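Local coordinates for protein glycoside hydrolase family 31 (Trueperella pyogenes, PDB 5F7S) that probably hydrolyses alpha-glycosidic linkages as a member of glycoside hydrolase family 31, with a TIM-barrel catalytic domain flanked by beta-rich domains, at residues 129-134 with 160-165. Residues are numbered along the deposited sequence; the frame is centred on the assembly and turned at random.
With CA (calcium ion), chain D.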
loop_
_atom_site.group_PDB
_atom_site.type_symbol
_atom_site.label_atom_id
_atom_site.label_comp_id
_atom_site.label_asym_id
_atom_site.label_seq_id
_atom_site.Cartn_x
_atom_site.Cartn_y
_atom_site.Cartn_z
ATOM N N SER A 129 -2.044 32.656 -0.677
ATOM C CA SER A 129 -0.699 32.444 -1.149
ATOM C C SER A 129 -0.573 32.790 -2.623
ATOM O O SER A 129 -1.577 32.925 -3.324
ATOM C CB SER A 129 -0.306 30.978 -0.969
ATOM O OG SER A 129 -0.364 30.600 0.388
ATOM N N HIS A 130 0.671 32.951 -3.069
ATOM C CA HIS A 130 0.987 33.181 -4.485
ATOM C C HIS A 130 2.309 32.479 -4.783
ATOM O O HIS A 130 3.084 32.187 -3.868
ATOM C CB HIS A 130 1.082 34.674 -4.846
ATOM C CG HIS A 130 2.261 35.372 -4.244
ATOM N ND1 HIS A 130 2.237 35.925 -2.982
ATOM C CD2 HIS A 130 3.500 35.616 -4.737
ATOM C CE1 HIS A 130 3.412 36.469 -2.718
ATOM N NE2 HIS A 130 4.200 36.288 -3.766
ATOM N N TRP A 131 2.552 32.195 -6.057
ATOM C CA TRP A 131 3.799 31.542 -6.476
ATOM C C TRP A 131 4.871 32.599 -6.684
ATOM O O TRP A 131 4.629 33.567 -7.383
ATOM C CB TRP A 131 3.581 30.734 -7.760
ATOM C CG TRP A 131 2.722 29.510 -7.564
ATOM C CD1 TRP A 131 1.406 29.342 -7.933
ATOM C CD2 TRP A 131 3.121 28.294 -6.927
ATOM N NE1 TRP A 131 0.973 28.085 -7.569
ATOM C CE2 TRP A 131 2.013 27.415 -6.972
ATOM C CE3 TRP A 131 4.329 27.843 -6.367
ATOM C CZ2 TRP A 131 2.072 26.118 -6.471
ATOM C CZ3 TRP A 131 4.388 26.567 -5.864
ATOM C CH2 TRP A 131 3.256 25.717 -5.900
ATOM N N SER A 132 6.034 32.409 -6.064
ATOM C CA SER A 132 7.147 33.357 -6.135
ATOM C C SER A 132 8.403 32.713 -6.667
ATOM O O SER A 132 8.743 31.598 -6.273
ATOM C CB SER A 132 7.469 33.902 -4.745
ATOM O OG SER A 132 8.647 34.701 -4.767
ATOM N N ALA A 133 9.109 33.446 -7.527
ATOM C CA ALA A 133 10.353 32.999 -8.115
ATOM C C ALA A 133 11.575 33.484 -7.308
ATOM O O ALA A 133 12.714 33.237 -7.697
ATOM C CB ALA A 133 10.443 33.468 -9.559
ATOM N N GLU A 134 11.345 34.157 -6.186
ATOM C CA GLU A 134 12.438 34.622 -5.329
ATOM C C GLU A 134 13.111 33.425 -4.680
ATOM O O GLU A 134 12.494 32.360 -4.612
ATOM C CB GLU A 134 11.892 35.555 -4.233
ATOM C CG GLU A 134 11.396 36.907 -4.742
ATOM C CD GLU A 134 12.512 37.754 -5.353
ATOM O OE1 GLU A 134 13.698 37.567 -4.990
ATOM O OE2 GLU A 134 12.209 38.617 -6.199
ATOM N N THR A 160 5.643 29.412 4.043
ATOM C CA THR A 160 5.951 28.794 2.750
ATOM C C THR A 160 5.353 27.391 2.772
ATOM O O THR A 160 5.805 26.528 3.526
ATOM C CB THR A 160 7.473 28.738 2.535
ATOM O OG1 THR A 160 8.030 30.022 2.811
ATOM C CG2 THR A 160 7.804 28.341 1.120
ATOM N N HIS A 161 4.371 27.149 1.910
ATOM C CA HIS A 161 3.574 25.910 1.963
ATOM C C HIS A 161 3.981 24.743 1.044
ATOM O O HIS A 161 3.849 23.582 1.429
ATOM C CB HIS A 161 2.110 26.270 1.722
ATOM C CG HIS A 161 1.630 27.417 2.557
ATOM N ND1 HIS A 161 1.328 27.290 3.893
ATOM C CD2 HIS A 161 1.414 28.719 2.244
ATOM C CE1 HIS A 161 0.954 28.466 4.374
ATOM N NE2 HIS A 161 0.999 29.351 3.393
ATOM N N ARG A 162 4.433 25.056 -0.167
ATOM C CA ARG A 162 4.839 24.057 -1.160
ATOM C C ARG A 162 5.882 24.628 -2.086
ATOM O O ARG A 162 6.066 25.846 -2.146
ATOM C CB ARG A 162 3.657 23.630 -2.051
ATOM C CG ARG A 162 2.510 22.958 -1.327
ATOM C CD ARG A 162 1.675 22.102 -2.269
ATOM N NE ARG A 162 0.966 22.894 -3.247
ATOM C CZ ARG A 162 -0.226 23.461 -3.049
ATOM N NH1 ARG A 162 -0.859 23.370 -1.887
ATOM N NH2 ARG A 162 -0.788 24.151 -4.028
ATOM N N VAL A 163 6.531 23.750 -2.843
ATOM C CA VAL A 163 7.524 24.175 -3.837
ATOM C C VAL A 163 7.349 23.363 -5.100
ATOM O O VAL A 163 6.965 22.223 -5.042
ATOM C CB VAL A 163 8.985 24.093 -3.309
ATOM C CG1 VAL A 163 9.392 22.680 -2.970
ATOM C CG2 VAL A 163 9.968 24.668 -4.320
ATOM N N LYS A 164 7.590 24.005 -6.227
ATOM C CA LYS A 164 7.523 23.412 -7.558
ATOM C C LYS A 164 8.847 23.639 -8.211
ATOM O O LYS A 164 9.388 24.737 -8.115
ATOM C CB LYS A 164 6.535 24.163 -8.455
ATOM C CG LYS A 164 5.089 23.875 -8.196
ATOM C CD LYS A 164 4.179 24.926 -8.831
ATOM C CE LYS A 164 4.231 24.960 -10.338
ATOM N NZ LYS A 164 3.229 25.967 -10.796
ATOM N N PHE A 165 9.350 22.624 -8.897
ATOM C CA PHE A 165 10.562 22.762 -9.680
ATOM C C PHE A 165 10.477 21.756 -10.814
ATOM O O PHE A 165 9.570 20.934 -10.832
ATOM C CB PHE A 165 11.846 22.635 -8.827
ATOM C CG PHE A 165 12.004 21.317 -8.156
ATOM C CD1 PHE A 165 11.430 21.083 -6.920
ATOM C CD2 PHE A 165 12.737 20.310 -8.756
ATOM C CE1 PHE A 165 11.570 19.854 -6.303
ATOM C CE2 PHE A 165 12.891 19.088 -8.143
ATOM C CZ PHE A 165 12.309 18.859 -6.916
HETATM CA CA CA D . 14.395 31.890 -8.464
HETATM O O HOH W 1 13.037 30.319 -9.696
HETATM O O HOH W 2 16.115 30.862 -9.933
HETATM O O HOH W 3 14.202 32.858 -10.698
#
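A cation-pi contact on one side of an antiparallel beta-sheet joins Trp-131, on an outermost strand, to Lys-164, two strands along. Strand 152-156 lies between them and bonds to both through its backbone (His-130 with Val-155, Ser-132 with Trp-153, His-161 with Leu-154), while 129-134 and 160-165 share no hydrogen bond; their short axes come within 8.9 Å, and side chains make the link. The two side chains cross at about a right angle. With CG of Trp-131 anti to its carbonyl carbon (chi1 -69°), the indole reaches toward strand 160-165, where CD of Lys-164, with CG beside it, lies over one face of the six-membered ring, though the modelled closeness of CD is doubtful. The lysine chain bends at chi3 (65°), bringing its ammonium over the same indole: NZ of Lys-164 stands 4.4 Å from the centroid of the five-membered ring of Trp-131, 15° off the normal. Tryptophan suits this place because its broad, electron-rich face can take aliphatic carbons and a charge together, and lysine because it supplies both. Beside it, CZ2 of Trp-131 lies 4.2 Å from NH2 of Arg-162, whose NE is salt-bridged to Glu-251 of strand 247-253. With an alanine here instead of Trp-131, the ammonium would probably lose its pi face. Two residues earlier, the short side chain of Ser-129 fits a buried spot against the imidazole of His-161, whose NE2 is satisfied by OG of Ser-156. At the end of strand 130-132, OG of Ser-132 accepts from N of Glu-134 in an ST turn. O of Ala-133 binds a calcium ion at 2.3 Å, alongside three waters. On the sheet's other side, Val-163 and Phe-165 pack on Ile-139 of a second sheet, consistent with the beta-sandwich preceding the barrel in family 31 enzymes.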